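Local coordinates for protein putative enoyl-CoA hydratase (Streptomyces avermitilis, PDB 3GKB) that probably acts on acyl-CoA thioesters as a member of the crotonase (enoyl-CoA hydratase/isomerase) superfamily, though its own reaction is not established, at residues 64-69 with 123-128; 38-43 with 96-101. All coordinates share one frame; numbering follows the deposited sequence.

Interaction 1 of 2, residues 64-69 with 123-128; sequences EFFLAH and EFVAAA
Leu67 and Phe124 lie where the two backbones come nearest, with their CA atoms 8.4 Å apart. The chain of 64-69 turns a corner at Phe66. Residues 123-127 are the end of helix 120-127, and Ala128 is the first residue to leave the helical conformation. Side chains bridge the gap. The Phe124 ring, with CG anti to the backbone N (chi1 -172°), leans toward the loop. Leu67 CD1 sits over one face of this ring in a CH-pi contact, 3.8 Å from its centroid. Phe66 turns its own edge toward the face of the Phe124 ring. The pair is an offset edge-to-face stack with centroids 5.8 Å apart and planes at 68°. Phe66 CE2 lies 3.9 Å from Phe124 CD2 and also 3.8 Å from Val125 CG2. The contact is wholly apolar and buried. Replacing Phe124 by alanine would probably leave Leu67 CD1 without its ring face and Phe66 without its aromatic mate, opening a gap between loop and helix. Phe124 also meets Phe58 edge-to-face, and Phe66 touches Val111 and Leu113 of strand 108-113. In this way the loop after strand 55-60 is joined to helix 120-127 in the hydrophobic core of a crotonase fold.

Interaction 2 of 2, residues 38-43 with 96-101; sequences RELRTV and QAVGEL
With chi1 at -173°, Leu101 swings CG away from its own amide nitrogen, and CD2 comes up to the backbone at Leu40 and Arg41. On the facing helix, Leu40 has CG beside its backbone N and roughly opposite its carbonyl carbon (chi1 -80°), and its CD1 points to Val98. This is helix-to-helix packing within the crotonase fold, between helix 34-48 and helix 96-103. The two segments run nearly parallel, at 24°, and their axes are 10.6 Å apart at closest approach. The contact is modest and partly buried, and no hydrogen bond crosses it. On the inner side, Leu40 CD1 and Val98 CG1 make a loose apolar contact at 4.4 Å. Leu40 also touches Leu11 of strand 11-16, which ties its helix to the edge of the main sheet. On the more exposed side, the aliphatic part of Arg41 lies beside Leu101, with Arg41 CG 4.2 Å from Leu101 CD2. The rest of the arginine leads away from helix 96-103, and its side chain touches Leu84 and Ser87 of helix 78-87. The closest approach belongs to the methyl that meets main chain: Leu101 CD2 lies 3.7 Å from Arg41 CA and 4.1 Å from Leu40 O.

In the fold
Interactions 1 and 2 have centres about 13 Å apart and touch directly. Phe124 is the main joint. Its CE1 lies 3.8 Å from Leu40 CD1, and its CD1 is 4.0 Å from Val98 CG1. Beside it, Ala127 CB packs on Gly99 O at 3.7 Å. Apolar contacts thus run from loop 64-69 through helix 120-127 to the helix pair 34-48 and 96-103. Their centres lie about 3 Å and 11 Å, respectively, from the centre of the chain. Along the chain their segments alternate. In crotonases, a backbone N-H just past the stretch matching 64-69 and another near the start of the equivalent helix form the oxyanion hole, so interaction 1 probably borders the active site.

Interaction 1 of 2, residues 64-69 with 123-128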
loop_
_atom_site.group_PDB
_atom_site.type_symbol
_atom_site.label_atom_id
_atom_site.label_comp_id
_atom_site.label_asym_id
_atom_site.label_seq_id
_atom_site.Cartn_x
_atom_site.Cartn_y
_atom_site.Cartn_z
ATOM N N GLU B 64 15.227 2.350 -25.964
ATOM C CA GLU B 64 14.102 3.182 -25.521
ATOM C C GLU B 64 12.950 2.396 -24.878
ATOM O O GLU B 64 12.231 2.935 -24.001
ATOM C CB GLU B 64 13.566 3.980 -26.706
ATOM C CG GLU B 64 12.455 4.910 -26.289
ATOM C CD GLU B 64 12.204 6.051 -27.262
ATOM O OE1 GLU B 64 12.839 6.072 -28.343
ATOM O OE2 GLU B 64 11.359 6.912 -26.896
ATOM N N PHE B 65 12.767 1.150 -25.324
ATOM C CA PHE B 65 11.629 0.294 -24.891
ATOM C C PHE B 65 12.089 -0.982 -24.195
ATOM O O PHE B 65 12.977 -1.677 -24.668
ATOM C CB PHE B 65 10.751 -0.054 -26.092
ATOM C CG PHE B 65 10.294 1.157 -26.818
ATOM C CD1 PHE B 65 9.293 1.964 -26.275
ATOM C CD2 PHE B 65 10.929 1.561 -27.962
ATOM C CE1 PHE B 65 8.921 3.127 -26.904
ATOM C CE2 PHE B 65 10.576 2.736 -28.581
ATOM C CZ PHE B 65 9.582 3.516 -28.058
ATOM N N PHE B 66 11.483 -1.272 -23.047
ATOM C CA PHE B 66 11.655 -2.567 -22.392
ATOM C C PHE B 66 10.815 -3.581 -23.156
ATOM O O PHE B 66 11.358 -4.509 -23.780
ATOM C CB PHE B 66 11.244 -2.472 -20.920
ATOM C CG PHE B 66 11.321 -3.763 -20.185
ATOM C CD1 PHE B 66 12.532 -4.213 -19.657
ATOM C CD2 PHE B 66 10.199 -4.564 -20.042
ATOM C CE1 PHE B 66 12.588 -5.411 -18.991
ATOM C CE2 PHE B 66 10.270 -5.781 -19.379
ATOM C CZ PHE B 66 11.463 -6.199 -18.863
ATOM N N LEU B 67 9.492 -3.356 -23.154
ATOM C CA LEU B 67 8.523 -4.090 -23.975
ATOM C C LEU B 67 7.417 -3.109 -24.329
ATOM O O LEU B 67 6.804 -2.561 -23.457
ATOM C CB LEU B 67 7.925 -5.281 -23.254
ATOM C CG LEU B 67 8.823 -6.508 -23.047
ATOM C CD1 LEU B 67 8.111 -7.522 -22.085
ATOM C CD2 LEU B 67 9.246 -7.161 -24.397
ATOM N N ALA B 68 7.228 -2.859 -25.610
ATOM C CA ALA B 68 6.351 -1.779 -26.058
ATOM C C ALA B 68 4.913 -1.981 -25.604
ATOM O O ALA B 68 4.298 -1.066 -25.077
ATOM C CB ALA B 68 6.403 -1.667 -27.555
ATOM N N HIS B 69 4.416 -3.196 -25.839
ATOM C CA HIS B 69 3.032 -3.651 -25.651
ATOM C C HIS B 69 2.859 -4.890 -26.535
ATOM O O HIS B 69 3.777 -5.265 -27.252
ATOM C CB HIS B 69 1.973 -2.566 -25.983
ATOM C CG HIS B 69 2.119 -1.968 -27.345
ATOM N ND1 HIS B 69 1.778 -2.649 -28.497
ATOM C CD2 HIS B 69 2.621 -0.773 -27.744
ATOM C CE1 HIS B 69 2.033 -1.884 -29.545
ATOM N NE2 HIS B 69 2.569 -0.750 -29.119
ATOM N N GLU B 123 2.487 -5.075 -17.621
ATOM C CA GLU B 123 2.035 -6.275 -16.913
ATOM C C GLU B 123 3.209 -7.188 -16.566
ATOM O O GLU B 123 3.284 -7.695 -15.446
ATOM C CB GLU B 123 0.941 -7.017 -17.721
ATOM C CG GLU B 123 -0.346 -6.165 -17.877
ATOM C CD GLU B 123 -1.435 -6.725 -18.843
ATOM O OE1 GLU B 123 -2.618 -6.719 -18.462
ATOM O OE2 GLU B 123 -1.115 -7.136 -19.978
ATOM N N PHE B 124 4.115 -7.367 -17.536
ATOM C CA PHE B 124 5.336 -8.184 -17.411
ATOM C C PHE B 124 6.192 -7.634 -16.280
ATOM O O PHE B 124 6.570 -8.366 -15.334
ATOM C CB PHE B 124 6.063 -8.139 -18.775
ATOM C CG PHE B 124 7.229 -9.058 -18.911
ATOM C CD1 PHE B 124 7.216 -10.041 -19.896
ATOM C CD2 PHE B 124 8.373 -8.910 -18.144
ATOM C CE1 PHE B 124 8.268 -10.884 -20.074
ATOM C CE2 PHE B 124 9.464 -9.792 -18.340
ATOM C CZ PHE B 124 9.390 -10.760 -19.298
ATOM N N VAL B 125 6.402 -6.309 -16.298
ATOM C CA VAL B 125 7.179 -5.649 -15.243
ATOM C C VAL B 125 6.572 -5.908 -13.869
ATOM O O VAL B 125 7.311 -6.246 -12.931
ATOM C CB VAL B 125 7.342 -4.127 -15.497
ATOM C CG1 VAL B 125 8.005 -3.413 -14.266
ATOM C CG2 VAL B 125 8.144 -3.874 -16.801
ATOM N N ALA B 126 5.247 -5.755 -13.735
ATOM C CA ALA B 126 4.586 -5.837 -12.410
ATOM C C ALA B 126 4.507 -7.270 -11.881
ATOM O O ALA B 126 4.367 -7.484 -10.688
ATOM C CB ALA B 126 3.183 -5.239 -12.483
ATOM N N ALA B 127 4.639 -8.247 -12.771
ATOM C CA ALA B 127 4.456 -9.674 -12.427
ATOM C C ALA B 127 5.705 -10.284 -11.764
ATOM O O ALA B 127 5.609 -11.262 -11.011
ATOM C CB ALA B 127 4.123 -10.474 -13.677
ATOM N N ALA B 128 6.866 -9.701 -12.041
ATOM C CA ALA B 128 8.128 -10.203 -11.491
ATOM C C ALA B 128 8.170 -10.023 -9.969
ATOM O O ALA B 128 7.489 -9.156 -9.409
ATOM C CB ALA B 128 9.307 -9.518 -12.141
#

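Interaction 2 of 2, residues 38-43 with 96-101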
loop_
_atom_site.group_PDB
_atom_site.type_symbol
_atom_site.label_atom_id
_atom_site.label_comp_id
_atom_site.label_asym_id
_atom_site.label_seq_id
_atom_site.Cartn_x
_atom_site.Cartn_y
_atom_site.Cartn_z
ATOM N N ARG B 38 5.755 -17.461 -27.135
ATOM C CA ARG B 38 6.132 -18.872 -27.177
ATOM C C ARG B 38 7.558 -19.070 -26.667
ATOM O O ARG B 38 7.820 -20.014 -25.908
ATOM C CB ARG B 38 5.956 -19.400 -28.617
ATOM C CG ARG B 38 6.333 -20.822 -28.838
ATOM C CD ARG B 38 5.770 -21.284 -30.195
ATOM N NE ARG B 38 6.462 -20.690 -31.342
ATOM C CZ ARG B 38 6.051 -19.653 -32.085
ATOM N NH1 ARG B 38 4.905 -19.005 -31.844
ATOM N NH2 ARG B 38 6.809 -19.259 -33.105
ATOM N N GLU B 39 8.464 -18.170 -27.048
ATOM C CA GLU B 39 9.868 -18.292 -26.658
ATOM C C GLU B 39 10.036 -18.046 -25.151
ATOM O O GLU B 39 10.835 -18.720 -24.507
ATOM C CB GLU B 39 10.781 -17.365 -27.478
ATOM C CG GLU B 39 10.914 -17.779 -28.940
ATOM C CD GLU B 39 11.882 -16.930 -29.732
ATOM O OE1 GLU B 39 12.267 -15.823 -29.288
ATOM O OE2 GLU B 39 12.250 -17.371 -30.846
ATOM N N LEU B 40 9.294 -17.081 -24.604
ATOM C CA LEU B 40 9.282 -16.856 -23.159
ATOM C C LEU B 40 8.829 -18.113 -22.401
ATOM O O LEU B 40 9.430 -18.503 -21.384
ATOM C CB LEU B 40 8.356 -15.680 -22.794
ATOM C CG LEU B 40 8.939 -14.299 -22.998
ATOM C CD1 LEU B 40 7.817 -13.261 -23.011
ATOM C CD2 LEU B 40 9.983 -13.985 -21.877
ATOM N N ARG B 41 7.771 -18.752 -22.878
ATOM C CA ARG B 41 7.299 -19.974 -22.245
ATOM C C ARG B 41 8.375 -21.052 -22.264
ATOM O O ARG B 41 8.649 -21.692 -21.241
ATOM C CB ARG B 41 6.036 -20.490 -22.934
ATOM C CG ARG B 41 5.365 -21.592 -22.126
ATOM C CD ARG B 41 3.937 -21.867 -22.583
ATOM N NE ARG B 41 3.989 -22.716 -23.776
ATOM C CZ ARG B 41 3.569 -22.387 -25.004
ATOM N NH1 ARG B 41 3.035 -21.201 -25.262
ATOM N NH2 ARG B 41 3.680 -23.262 -26.000
ATOM N N THR B 42 8.987 -21.252 -23.426
ATOM C CA THR B 42 10.061 -22.250 -23.561
ATOM C C THR B 42 11.222 -21.993 -22.609
ATOM O O THR B 42 11.658 -22.908 -21.886
ATOM C CB THR B 42 10.584 -22.331 -25.018
ATOM O OG1 THR B 42 9.491 -22.637 -25.889
ATOM C CG2 THR B 42 11.650 -23.413 -25.147
ATOM N N VAL B 43 11.712 -20.756 -22.589
ATOM C CA VAL B 43 12.869 -20.437 -21.772
ATOM C C VAL B 43 12.547 -20.534 -20.282
ATOM O O VAL B 43 13.314 -21.143 -19.538
ATOM C CB VAL B 43 13.460 -19.064 -22.100
ATOM C CG1 VAL B 43 14.554 -18.706 -21.082
ATOM C CG2 VAL B 43 14.049 -19.080 -23.467
ATOM N N GLN B 96 -2.818 -13.293 -20.058
ATOM C CA GLN B 96 -2.547 -13.490 -18.638
ATOM C C GLN B 96 -1.517 -14.592 -18.421
ATOM O O GLN B 96 -0.774 -14.547 -17.457
ATOM C CB GLN B 96 -3.838 -13.824 -17.891
ATOM C CG GLN B 96 -4.868 -12.684 -17.908
ATOM C CD GLN B 96 -6.245 -13.110 -17.409
ATOM O OE1 GLN B 96 -6.588 -14.309 -17.426
ATOM N NE2 GLN B 96 -7.056 -12.130 -16.983
ATOM N N ALA B 97 -1.431 -15.554 -19.346
ATOM C CA ALA B 97 -0.489 -16.669 -19.190
ATOM C C ALA B 97 0.970 -16.220 -19.088
ATOM O O ALA B 97 1.740 -16.884 -18.395
ATOM C CB ALA B 97 -0.644 -17.672 -20.321
ATOM N N VAL B 98 1.334 -15.091 -19.710
ATOM C CA VAL B 98 2.707 -14.553 -19.616
ATOM C C VAL B 98 3.042 -14.121 -18.184
ATOM O O VAL B 98 3.976 -14.637 -17.541
ATOM C CB VAL B 98 2.903 -13.327 -20.560
ATOM C CG1 VAL B 98 4.315 -12.735 -20.411
ATOM C CG2 VAL B 98 2.545 -13.694 -21.995
ATOM N N GLY B 99 2.260 -13.169 -17.656
ATOM C CA GLY B 99 2.460 -12.742 -16.270
ATOM C C GLY B 99 2.289 -13.875 -15.258
ATOM O O GLY B 99 3.030 -13.973 -14.282
ATOM N N GLU B 100 1.341 -14.765 -15.496
ATOM C CA GLU B 100 1.139 -15.876 -14.579
ATOM C C GLU B 100 2.314 -16.845 -14.569
ATOM O O GLU B 100 2.668 -17.366 -13.520
ATOM C CB GLU B 100 -0.207 -16.572 -14.840
ATOM C CG GLU B 100 -1.393 -15.665 -14.454
ATOM C CD GLU B 100 -1.316 -15.200 -13.010
ATOM O OE1 GLU B 100 -1.588 -15.998 -12.074
ATOM O OE2 GLU B 100 -0.948 -14.022 -12.810
ATOM N N LEU B 101 2.965 -17.058 -15.717
ATOM C CA LEU B 101 4.199 -17.885 -15.734
ATOM C C LEU B 101 5.293 -17.218 -14.873
ATOM O O LEU B 101 5.898 -17.843 -14.009
ATOM C CB LEU B 101 4.662 -18.063 -17.167
ATOM C CG LEU B 101 5.820 -19.026 -17.441
ATOM C CD1 LEU B 101 5.463 -20.433 -17.016
ATOM C CD2 LEU B 101 6.121 -18.915 -18.925
#